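PDB 1TY0: putative exotoxin (superantigen) from Streptococcus pyogenes, which probably acts as a superantigen toxin that binds zinc and can use one common surface for both T-cell receptor binding and dimerization. Local coordinates for residues A[49-55]-A[83-89]; A[74-78]-A[183-187]; A[126-131]-A[193-198]; A[134-138]-A[201-206]. All coordinates share one frame; numbering follows the deposited sequence.

Contact 1: residues A[49-55]-A[83-89]; sequences NFSVDSE and DVYYIYG
Asp83 lies over one face of the Phe50 ring, its carbonyl O 3.3 Å from Phe50 CD1 and its CB making a CH-pi contact 3.8 Å from the ring centroid. The Phe50 ring in turn brings CE1 over the rim of one face of Tyr85, 3.6 Å from Tyr85 CD2. With the planes at 40°, the two rings meet obliquely, and Val52 CG2 sits at the Tyr85 edge. Lys46 serves both rings, through a cation-pi contact with Phe50 and a hydrogen bond to Tyr85 OH. Further along, Tyr86 has Val84 CG1 over one face and Asp53 OD2 at its edge, 3.3 Å from Tyr86 CD1, the carboxylate turned 84° to the ring. Glu55 runs alongside Tyr88, its OE2 at that ring's edge while also salt-bridged to Lys191.

Strands 51-55 and 84-88 run parallel in the OB-fold domain; Tyr86 and Tyr88 lie on the face with Asp53 and Glu55. Val52, Ser54, Tyr85 and Ile87 share the other face, where Val52 and Ile87 both pack on Ile72 of strand 69-74. Backbone bonds alternate along the pair: Asp53 N reaches Tyr85 O at 2.8 Å, and its own carbonyl O accepts Ile87 N at 3.1 Å. At the far end, Ser54 OG stands anti to the backbone N (chi1 174°) and donates to Gly89 O over 2.7 Å, a side-chain bond added where the strand pairing ends.

Across this pair the carboxylate of Asp53 meets ring carbons of Tyr86, while its OD1 lies close to OD2 of Asp37; such crowding of like charges may raise the proton affinity of one carboxylate.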
# COMPACT_ATOMS: atom_id res chain seq x y z
N ASN A 49 -17.34 6.48 9.13
CA ASN A 49 -17.98 5.76 8.03
C ASN A 49 -16.92 5.42 6.99
O ASN A 49 -16.21 6.29 6.50
CB ASN A 49 -19.08 6.62 7.39
CG ASN A 49 -19.86 5.86 6.34
OD1 ASN A 49 -20.33 4.75 6.59
ND2 ASN A 49 -20.00 6.45 5.16
N PHE A 50 -16.82 4.13 6.67
CA PHE A 50 -15.82 3.67 5.72
C PHE A 50 -16.26 2.33 5.16
O PHE A 50 -16.69 1.44 5.89
CB PHE A 50 -14.47 3.51 6.43
CG PHE A 50 -13.28 3.81 5.56
CD1 PHE A 50 -13.00 3.04 4.43
CD2 PHE A 50 -12.44 4.88 5.86
CE1 PHE A 50 -11.90 3.33 3.62
CE2 PHE A 50 -11.34 5.18 5.05
CZ PHE A 50 -11.07 4.41 3.93
N SER A 51 -16.16 2.18 3.85
CA SER A 51 -16.56 0.92 3.25
C SER A 51 -15.56 0.44 2.22
O SER A 51 -14.57 1.12 1.91
CB SER A 51 -17.94 1.06 2.61
OG SER A 51 -17.95 2.10 1.65
N VAL A 52 -15.81 -0.76 1.73
CA VAL A 52 -14.97 -1.35 0.70
C VAL A 52 -15.89 -1.75 -0.44
O VAL A 52 -16.91 -2.40 -0.22
CB VAL A 52 -14.24 -2.60 1.22
CG1 VAL A 52 -13.50 -3.30 0.06
CG2 VAL A 52 -13.26 -2.22 2.31
N ASP A 53 -15.53 -1.34 -1.65
CA ASP A 53 -16.29 -1.70 -2.83
C ASP A 53 -15.48 -2.75 -3.58
O ASP A 53 -14.43 -2.44 -4.14
CB ASP A 53 -16.52 -0.51 -3.76
CG ASP A 53 -16.95 -0.94 -5.15
OD1 ASP A 53 -17.70 -1.94 -5.25
OD2 ASP A 53 -16.55 -0.30 -6.14
N SER A 54 -15.97 -3.98 -3.58
CA SER A 54 -15.29 -5.05 -4.28
C SER A 54 -16.04 -5.32 -5.58
O SER A 54 -17.18 -5.75 -5.56
CB SER A 54 -15.27 -6.33 -3.45
OG SER A 54 -14.72 -7.40 -4.21
N GLU A 55 -15.38 -5.06 -6.71
CA GLU A 55 -16.00 -5.28 -8.01
C GLU A 55 -15.62 -6.66 -8.52
O GLU A 55 -14.45 -7.05 -8.49
CB GLU A 55 -15.53 -4.20 -8.98
CG GLU A 55 -16.19 -4.27 -10.35
CD GLU A 55 -15.67 -3.19 -11.28
OE1 GLU A 55 -15.83 -2.00 -10.96
OE2 GLU A 55 -15.10 -3.55 -12.34
N ASP A 83 -13.99 7.94 1.46
CA ASP A 83 -13.55 6.94 2.43
C ASP A 83 -14.11 5.59 2.02
O ASP A 83 -15.02 5.03 2.65
CB ASP A 83 -14.00 7.33 3.84
CG ASP A 83 -13.29 8.57 4.36
OD1 ASP A 83 -12.06 8.67 4.18
OD2 ASP A 83 -13.96 9.44 4.95
N VAL A 84 -13.55 5.09 0.93
CA VAL A 84 -13.94 3.81 0.35
C VAL A 84 -12.69 3.21 -0.27
O VAL A 84 -11.93 3.91 -0.92
CB VAL A 84 -14.96 4.00 -0.79
CG1 VAL A 84 -15.30 2.65 -1.40
CG2 VAL A 84 -16.21 4.68 -0.28
N TYR A 85 -12.48 1.91 -0.06
CA TYR A 85 -11.35 1.24 -0.70
C TYR A 85 -11.93 0.53 -1.93
O TYR A 85 -13.00 -0.07 -1.86
CB TYR A 85 -10.73 0.18 0.23
CG TYR A 85 -9.85 0.74 1.32
CD1 TYR A 85 -8.78 1.59 1.01
CD2 TYR A 85 -10.06 0.41 2.65
CE1 TYR A 85 -7.95 2.09 2.01
CE2 TYR A 85 -9.24 0.90 3.66
CZ TYR A 85 -8.18 1.73 3.33
OH TYR A 85 -7.36 2.18 4.34
N TYR A 86 -11.21 0.61 -3.04
CA TYR A 86 -11.66 -0.03 -4.28
C TYR A 86 -10.75 -1.19 -4.63
O TYR A 86 -9.55 -1.02 -4.86
CB TYR A 86 -11.68 1.00 -5.42
CG TYR A 86 -12.72 2.07 -5.17
CD1 TYR A 86 -14.08 1.79 -5.34
CD2 TYR A 86 -12.37 3.33 -4.69
CE1 TYR A 86 -15.06 2.72 -5.04
CE2 TYR A 86 -13.35 4.29 -4.38
CZ TYR A 86 -14.69 3.97 -4.56
OH TYR A 86 -15.67 4.88 -4.25
N ILE A 87 -11.33 -2.39 -4.65
CA ILE A 87 -10.58 -3.61 -4.96
C ILE A 87 -11.38 -4.50 -5.90
O ILE A 87 -12.56 -4.25 -6.14
CB ILE A 87 -10.30 -4.44 -3.67
CG1 ILE A 87 -11.62 -4.86 -3.02
CG2 ILE A 87 -9.47 -3.60 -2.68
CD1 ILE A 87 -11.47 -5.81 -1.84
N TYR A 88 -10.73 -5.52 -6.45
CA TYR A 88 -11.40 -6.49 -7.32
C TYR A 88 -11.43 -7.79 -6.53
O TYR A 88 -10.39 -8.24 -6.05
CB TYR A 88 -10.61 -6.71 -8.61
CG TYR A 88 -10.55 -5.52 -9.53
CD1 TYR A 88 -11.71 -4.88 -9.96
CD2 TYR A 88 -9.32 -5.05 -10.01
CE1 TYR A 88 -11.66 -3.81 -10.86
CE2 TYR A 88 -9.26 -3.98 -10.91
CZ TYR A 88 -10.43 -3.37 -11.33
OH TYR A 88 -10.37 -2.32 -12.22
N GLY A 89 -12.61 -8.39 -6.38
CA GLY A 89 -12.71 -9.63 -5.63
C GLY A 89 -12.17 -9.54 -4.21
O GLY A 89 -12.40 -8.54 -3.52
O HOH W 1 -15.99 8.83 6.67

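Contact 2: residues A[74-78]-A[183-187]; sequences GLPYI and RSDIF
The junction between the OB-fold and beta-grasp domains is formed here by Leu75, Pro76 and Tyr77, in the loop after strand 69-74, packing on Ser184 and Phe187 of the short helix 183-187. Phe187 is the main apolar surface. Leu75 crosses it at about a right angle, with CB over one face in a CH-pi contact, 3.4 Å from Phe187 CE2, and CD1 3.7 Å from Phe187 CE1. Arg183 C of the same helix lies over the opposite face, Pro76 O sits at the edge in the ring plane, and Tyr18 adds an edge-to-face contact.

Tyr77 touches the helix with its CB, 3.8 Å from Ser184 CA. With CG set between the backbone N and the carbonyl carbon (chi1 61°), the ring leads away from the helix to stack on Tyr88, whose hydroxyl is hydrogen-bonded to Ser184 OG.

No direct hydrogen bond joins the two segments; water does that work. One molecule donates to Pro76 O at 2.8 Å and accepts from Arg183 NH1; the guanidinium group of Arg183 is also bonded to the carbonyls of Tyr16 and Ala17 and to that of Glu19 of the second subunit. Another donates to Tyr77 O at 2.8 Å and accepts from Ser184 N at 3.0 Å.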
# COMPACT_ATOMS: atom_id res chain seq x y z
N GLY A 74 -7.83 -7.70 -0.47
CA GLY A 74 -7.75 -7.26 -1.84
C GLY A 74 -6.72 -6.17 -2.04
O GLY A 74 -6.40 -5.42 -1.11
N LEU A 75 -6.20 -6.08 -3.25
CA LEU A 75 -5.19 -5.07 -3.55
C LEU A 75 -5.89 -3.86 -4.16
O LEU A 75 -6.59 -3.98 -5.17
CB LEU A 75 -4.15 -5.65 -4.52
CG LEU A 75 -3.60 -7.02 -4.08
CD1 LEU A 75 -2.52 -7.49 -5.07
CD2 LEU A 75 -3.03 -6.92 -2.68
N PRO A 76 -5.72 -2.68 -3.54
CA PRO A 76 -6.37 -1.47 -4.07
C PRO A 76 -5.79 -1.08 -5.43
O PRO A 76 -4.57 -1.11 -5.61
CB PRO A 76 -6.07 -0.43 -2.99
CG PRO A 76 -4.70 -0.83 -2.52
CD PRO A 76 -4.85 -2.35 -2.40
N TYR A 77 -6.65 -0.72 -6.37
CA TYR A 77 -6.17 -0.35 -7.70
C TYR A 77 -6.30 1.14 -8.01
O TYR A 77 -5.76 1.64 -9.00
CB TYR A 77 -6.89 -1.19 -8.77
CG TYR A 77 -8.39 -1.02 -8.81
CD1 TYR A 77 -8.98 0.03 -9.52
CD2 TYR A 77 -9.23 -1.91 -8.15
CE1 TYR A 77 -10.37 0.18 -9.57
CE2 TYR A 77 -10.62 -1.77 -8.19
CZ TYR A 77 -11.18 -0.73 -8.90
OH TYR A 77 -12.55 -0.58 -8.94
N ILE A 78 -7.02 1.85 -7.15
CA ILE A 78 -7.21 3.28 -7.33
C ILE A 78 -7.64 3.90 -6.01
O ILE A 78 -8.26 3.23 -5.19
CB ILE A 78 -8.28 3.58 -8.41
CG1 ILE A 78 -8.23 5.05 -8.81
CG2 ILE A 78 -9.67 3.24 -7.88
CD1 ILE A 78 -7.00 5.42 -9.61
N ARG A 183 -2.12 -0.84 -12.21
CA ARG A 183 -2.52 -1.80 -11.20
C ARG A 183 -3.90 -2.34 -11.53
O ARG A 183 -4.17 -3.53 -11.35
CB ARG A 183 -2.51 -1.17 -9.80
CG ARG A 183 -1.16 -1.28 -9.12
CD ARG A 183 -1.12 -0.55 -7.79
NE ARG A 183 0.18 -0.75 -7.14
CZ ARG A 183 0.71 0.08 -6.25
NH1 ARG A 183 0.06 1.18 -5.88
NH2 ARG A 183 1.89 -0.20 -5.72
N SER A 184 -4.78 -1.47 -12.02
CA SER A 184 -6.12 -1.90 -12.39
C SER A 184 -6.04 -3.00 -13.45
O SER A 184 -6.72 -4.02 -13.34
CB SER A 184 -6.92 -0.72 -12.96
OG SER A 184 -8.22 -1.14 -13.34
N ASP A 185 -5.21 -2.78 -14.47
CA ASP A 185 -5.06 -3.78 -15.54
C ASP A 185 -4.58 -5.12 -14.99
O ASP A 185 -5.12 -6.17 -15.35
CB ASP A 185 -4.05 -3.32 -16.59
CG ASP A 185 -4.50 -2.09 -17.35
OD1 ASP A 185 -5.72 -1.92 -17.57
OD2 ASP A 185 -3.62 -1.30 -17.75
N ILE A 186 -3.57 -5.08 -14.14
CA ILE A 186 -2.97 -6.29 -13.57
C ILE A 186 -3.84 -7.00 -12.55
O ILE A 186 -3.83 -8.23 -12.46
CB ILE A 186 -1.59 -5.97 -12.94
CG1 ILE A 186 -0.62 -5.51 -14.03
CG2 ILE A 186 -1.02 -7.20 -12.24
CD1 ILE A 186 0.64 -4.86 -13.51
N PHE A 187 -4.60 -6.24 -11.77
CA PHE A 187 -5.45 -6.83 -10.74
C PHE A 187 -6.83 -7.27 -11.24
O PHE A 187 -7.53 -7.99 -10.54
CB PHE A 187 -5.65 -5.84 -9.58
CG PHE A 187 -4.38 -5.43 -8.88
CD1 PHE A 187 -3.19 -6.14 -9.04
CD2 PHE A 187 -4.39 -4.32 -8.03
CE1 PHE A 187 -2.03 -5.76 -8.36
CE2 PHE A 187 -3.24 -3.93 -7.34
CZ PHE A 187 -2.06 -4.65 -7.51
O HOH W 2 -2.91 1.09 -5.51
O HOH W 3 -4.74 1.45 -11.55

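Contact 3: residues A[126-131]-A[193-198]; sequences KPIFTI and NKTINM
Phe129 and Ile196 form the central hydrogen-bonded pair of a small two-stranded antiparallel sheet in the beta-grasp domain, built from strands 128-130 and 195-197. Backbone bonding comes first: Phe129 N donates to Ile196 O at 2.9 Å and Ile196 N returns a bond to Phe129 O, both nearly straight. One further bond extends the ladder at each end, Met198 N to Pro127 O and Ile131 N to Lys194 O. The second of these reaches into helix 131-146, whose N-cap is Thr130, its OG1 accepting from Glu133 N.

Aromatic contacts gather on Phe129. Ile196 CB makes a CH-pi contact over the ring face, while Met198, bent at chi2 and chi3, brings CE within 3.5 Å of Phe129 CE2. Its SD lies 5.1 Å from the Phe129 centroid and well off the ring normal, an oblique Met-aromatic contact.

Aliphatic packing is tight in two places. Ile131 CD1 presses to 3.5 Å from Lys194 CB as the two side chains run alongside each other, Lys194 continuing to a salt bridge with Glu170. On the sheet face opposite Phe129 and Ile196, Ile128 CG2 meets Thr195 CG2 at only 3.3 Å, and Asn197 OD1 lies 3.4 Å from Ile128 CG1.

A polar bond forms within one segment at the start of strand 195-197: Thr195 OG1 donates to Asn193 O at 3.0 Å.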
# COMPACT_ATOMS: atom_id res chain seq x y z
N LYS A 126 -7.08 -17.55 7.42
CA LYS A 126 -8.49 -17.85 7.19
C LYS A 126 -8.66 -19.24 6.57
O LYS A 126 -7.82 -19.69 5.78
CB LYS A 126 -9.13 -16.77 6.30
CG LYS A 126 -8.33 -16.39 5.07
CD LYS A 126 -9.05 -15.33 4.22
CE LYS A 126 -9.03 -13.96 4.88
NZ LYS A 126 -7.66 -13.40 5.02
N PRO A 127 -9.73 -19.96 6.95
CA PRO A 127 -10.03 -21.31 6.45
C PRO A 127 -10.46 -21.34 4.98
O PRO A 127 -10.36 -22.38 4.32
CB PRO A 127 -11.13 -21.79 7.40
CG PRO A 127 -11.86 -20.52 7.71
CD PRO A 127 -10.73 -19.55 7.96
N ILE A 128 -10.94 -20.21 4.49
CA ILE A 128 -11.38 -20.06 3.11
C ILE A 128 -10.67 -18.79 2.64
O ILE A 128 -10.82 -17.74 3.26
CB ILE A 128 -12.90 -19.85 3.03
CG1 ILE A 128 -13.62 -21.05 3.65
CG2 ILE A 128 -13.34 -19.69 1.59
CD1 ILE A 128 -15.11 -20.86 3.77
N PHE A 129 -9.89 -18.88 1.57
CA PHE A 129 -9.15 -17.72 1.09
C PHE A 129 -9.18 -17.55 -0.42
O PHE A 129 -9.44 -18.51 -1.16
CB PHE A 129 -7.70 -17.80 1.59
CG PHE A 129 -6.94 -18.99 1.06
CD1 PHE A 129 -6.30 -18.94 -0.17
CD2 PHE A 129 -6.89 -20.18 1.80
CE1 PHE A 129 -5.62 -20.05 -0.67
CE2 PHE A 129 -6.22 -21.29 1.30
CZ PHE A 129 -5.58 -21.23 0.06
N THR A 130 -8.91 -16.34 -0.88
CA THR A 130 -8.90 -16.08 -2.32
C THR A 130 -7.52 -16.35 -2.89
O THR A 130 -6.50 -16.26 -2.20
CB THR A 130 -9.25 -14.60 -2.64
OG1 THR A 130 -8.26 -13.73 -2.07
CG2 THR A 130 -10.63 -14.25 -2.08
N ILE A 131 -7.48 -16.70 -4.17
CA ILE A 131 -6.22 -16.93 -4.84
C ILE A 131 -5.50 -15.59 -4.85
O ILE A 131 -4.27 -15.54 -4.84
CB ILE A 131 -6.43 -17.46 -6.27
CG1 ILE A 131 -7.05 -18.86 -6.19
CG2 ILE A 131 -5.10 -17.50 -7.03
CD1 ILE A 131 -7.35 -19.50 -7.53
N ASN A 193 -12.87 -13.62 -8.33
CA ASN A 193 -13.00 -13.93 -6.90
C ASN A 193 -12.71 -15.41 -6.63
O ASN A 193 -13.32 -16.00 -5.74
CB ASN A 193 -14.42 -13.60 -6.41
CG ASN A 193 -14.49 -13.30 -4.92
OD1 ASN A 193 -15.37 -13.80 -4.21
ND2 ASN A 193 -13.58 -12.48 -4.43
N LYS A 194 -11.79 -16.00 -7.39
CA LYS A 194 -11.47 -17.41 -7.20
C LYS A 194 -11.09 -17.68 -5.75
O LYS A 194 -10.22 -17.02 -5.18
CB LYS A 194 -10.34 -17.85 -8.14
CG LYS A 194 -10.84 -18.20 -9.53
CD LYS A 194 -9.75 -18.87 -10.36
CE LYS A 194 -10.31 -19.35 -11.69
NZ LYS A 194 -9.26 -19.99 -12.54
N THR A 195 -11.73 -18.69 -5.18
CA THR A 195 -11.54 -19.03 -3.79
C THR A 195 -11.18 -20.50 -3.56
O THR A 195 -11.60 -21.38 -4.32
CB THR A 195 -12.84 -18.68 -3.02
OG1 THR A 195 -13.06 -17.27 -3.09
CG2 THR A 195 -12.77 -19.13 -1.58
N ILE A 196 -10.41 -20.74 -2.51
CA ILE A 196 -9.97 -22.08 -2.15
C ILE A 196 -10.20 -22.32 -0.67
O ILE A 196 -9.98 -21.43 0.15
CB ILE A 196 -8.47 -22.28 -2.41
CG1 ILE A 196 -8.15 -22.09 -3.89
CG2 ILE A 196 -8.04 -23.67 -1.94
CD1 ILE A 196 -6.66 -22.17 -4.20
N ASN A 197 -10.64 -23.53 -0.32
CA ASN A 197 -10.83 -23.89 1.08
C ASN A 197 -9.50 -24.52 1.50
O ASN A 197 -9.03 -25.45 0.86
CB ASN A 197 -11.96 -24.91 1.25
CG ASN A 197 -13.30 -24.39 0.77
OD1 ASN A 197 -13.74 -23.31 1.16
ND2 ASN A 197 -13.96 -25.16 -0.09
N MET A 198 -8.90 -24.00 2.56
CA MET A 198 -7.61 -24.50 3.02
C MET A 198 -7.58 -26.02 3.18
O MET A 198 -6.54 -26.65 2.99
CB MET A 198 -7.22 -23.83 4.33
CG MET A 198 -5.82 -24.21 4.82
SD MET A 198 -4.51 -23.78 3.66
CE MET A 198 -4.21 -22.07 4.10

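Contact 4: residues A[134-138]-A[201-206]; sequences FDFKI and FSHFDI
Phe134 and Ile138, one turn apart on helix 131-146, pack against strand 201-209 in the beta-grasp domain, where this helix lies across the mixed sheet. From the helix backbone, Phe134 CB points toward the strand, and with CG anti to the backbone N (chi1 -164°) the ring is thrown out between Phe201 and Phe204. Along one side of the ring, CD2 packs on Phe129, and CE2 beyond it comes 3.9 Å from Phe201 CZ. On the other side CE1 lies 4.2 Å from Phe204 CG. At the tip, CZ reaches 3.6 Å from Phe204 CD2, so the edge of Phe134 is directed at the face of Phe204 in an offset edge-to-face pair with planes at 71°. Phe201 approaches from the opposite direction, its plane oblique at 49°, and completes an aromatic cluster.

Ile138 meets the strand through its far end. Its CD1 touches Phe204 CE1 at 3.7 Å and meets Ile206 CD1 tip to tip at 3.2 Å, closer than usual for methyl groups.

Phe204 and Ile206 point their CB atoms at the helix, whereas His203 and Asp205, alternating with them, point away. These two are zinc ligands together with His169, although no zinc is bound to this chain. His203 also belongs to a classic beta bulge, in which it and Ser202 both face Ala163, and Ser202 OG and His203 ND1 are hydrogen-bonded at 2.8 Å.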
# COMPACT_ATOMS: atom_id res chain seq x y z
N PHE A 134 -3.34 -15.47 -1.81
CA PHE A 134 -2.22 -16.38 -1.95
C PHE A 134 -1.22 -15.84 -2.98
O PHE A 134 -0.01 -15.84 -2.74
CB PHE A 134 -2.72 -17.76 -2.40
CG PHE A 134 -1.72 -18.86 -2.21
CD1 PHE A 134 -0.65 -19.00 -3.09
CD2 PHE A 134 -1.83 -19.74 -1.15
CE1 PHE A 134 0.29 -20.00 -2.91
CE2 PHE A 134 -0.89 -20.75 -0.96
CZ PHE A 134 0.17 -20.88 -1.84
N ASP A 135 -1.73 -15.37 -4.11
CA ASP A 135 -0.90 -14.83 -5.18
C ASP A 135 -0.08 -13.63 -4.71
O ASP A 135 1.13 -13.56 -4.92
CB ASP A 135 -1.79 -14.46 -6.37
CG ASP A 135 -1.00 -14.10 -7.62
OD1 ASP A 135 0.14 -14.58 -7.77
OD2 ASP A 135 -1.55 -13.37 -8.48
N PHE A 136 -0.74 -12.68 -4.06
CA PHE A 136 -0.05 -11.51 -3.55
C PHE A 136 1.09 -11.88 -2.60
O PHE A 136 2.21 -11.41 -2.75
CB PHE A 136 -1.02 -10.59 -2.82
CG PHE A 136 -0.34 -9.52 -2.00
CD1 PHE A 136 0.25 -8.42 -2.62
CD2 PHE A 136 -0.26 -9.64 -0.62
CE1 PHE A 136 0.92 -7.46 -1.86
CE2 PHE A 136 0.41 -8.69 0.14
CZ PHE A 136 1.00 -7.59 -0.48
N LYS A 137 0.78 -12.74 -1.63
CA LYS A 137 1.79 -13.13 -0.65
C LYS A 137 2.96 -13.89 -1.26
O LYS A 137 4.10 -13.63 -0.92
CB LYS A 137 1.14 -13.94 0.47
CG LYS A 137 0.19 -13.09 1.31
CD LYS A 137 -0.41 -13.84 2.49
CE LYS A 137 -1.17 -12.86 3.38
NZ LYS A 137 -1.91 -13.52 4.49
N ILE A 138 2.67 -14.82 -2.16
CA ILE A 138 3.74 -15.59 -2.79
C ILE A 138 4.59 -14.69 -3.70
O ILE A 138 5.81 -14.83 -3.73
CB ILE A 138 3.19 -16.78 -3.60
CG1 ILE A 138 4.36 -17.60 -4.17
CG2 ILE A 138 2.30 -16.29 -4.72
CD1 ILE A 138 3.93 -18.92 -4.76
N PHE A 201 -6.64 -27.61 0.05
CA PHE A 201 -5.31 -27.22 -0.41
C PHE A 201 -4.27 -28.30 -0.12
O PHE A 201 -4.13 -28.74 1.02
CB PHE A 201 -4.89 -25.91 0.27
CG PHE A 201 -3.51 -25.46 -0.08
CD1 PHE A 201 -3.24 -24.92 -1.34
CD2 PHE A 201 -2.47 -25.58 0.83
CE1 PHE A 201 -1.96 -24.50 -1.68
CE2 PHE A 201 -1.18 -25.17 0.50
CZ PHE A 201 -0.92 -24.63 -0.75
N SER A 202 -3.54 -28.72 -1.15
CA SER A 202 -2.51 -29.74 -0.98
C SER A 202 -1.13 -29.12 -0.86
O SER A 202 -0.42 -29.33 0.12
CB SER A 202 -2.54 -30.72 -2.15
OG SER A 202 -1.46 -31.63 -2.05
N HIS A 203 -0.74 -28.37 -1.89
CA HIS A 203 0.55 -27.71 -1.92
C HIS A 203 0.58 -26.80 -3.14
O HIS A 203 -0.40 -26.70 -3.87
CB HIS A 203 1.68 -28.73 -2.04
CG HIS A 203 1.62 -29.57 -3.28
ND1 HIS A 203 0.70 -30.57 -3.45
CD2 HIS A 203 2.34 -29.52 -4.42
CE1 HIS A 203 0.85 -31.11 -4.65
NE2 HIS A 203 1.84 -30.49 -5.26
N PHE A 204 1.71 -26.14 -3.36
CA PHE A 204 1.84 -25.27 -4.51
C PHE A 204 3.19 -25.50 -5.16
O PHE A 204 4.09 -26.11 -4.57
CB PHE A 204 1.69 -23.80 -4.10
CG PHE A 204 2.86 -23.25 -3.35
CD1 PHE A 204 3.94 -22.70 -4.03
CD2 PHE A 204 2.89 -23.27 -1.96
CE1 PHE A 204 5.04 -22.18 -3.33
CE2 PHE A 204 3.97 -22.75 -1.25
CZ PHE A 204 5.05 -22.21 -1.94
N ASP A 205 3.32 -25.03 -6.40
CA ASP A 205 4.56 -25.16 -7.14
C ASP A 205 4.83 -23.82 -7.79
O ASP A 205 3.92 -23.17 -8.30
CB ASP A 205 4.43 -26.22 -8.24
CG ASP A 205 4.31 -27.63 -7.70
OD1 ASP A 205 5.26 -28.09 -7.03
OD2 ASP A 205 3.28 -28.28 -7.94
N ILE A 206 6.09 -23.40 -7.74
CA ILE A 206 6.50 -22.16 -8.37
C ILE A 206 7.49 -22.58 -9.45
O ILE A 206 8.51 -23.21 -9.15
CB ILE A 206 7.25 -21.22 -7.39
CG1 ILE A 206 6.29 -20.74 -6.30
CG2 ILE A 206 7.82 -20.03 -8.15
CD1 ILE A 206 6.97 -19.90 -5.23

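In the fold
Contact 1 lies within the OB-fold domain and contacts 3 and 4 within the beta-grasp domain, while contact 2 spans the two. Contact 1 closes before contacts 3 and 4 open; contact 2 opens before contact 1 closes and also interleaves with contacts 3 and 4, which interleave with each other. Contacts 1 and 2 have centres 12 Å apart and meet through the stacked Tyr77 and Tyr88. Contacts 3 and 4, centres 11 Å apart, use successive elements: strand 128-130 leads directly into helix 131-146, and strand 195-197 precedes strand 201-209. Leu75 packs on Phe136, carrying contact 2 to the helix of contact 4. Contacts 1 and 4, 25 Å between centres, do not touch, so the zinc ligands lie far from the OB-fold strand pair.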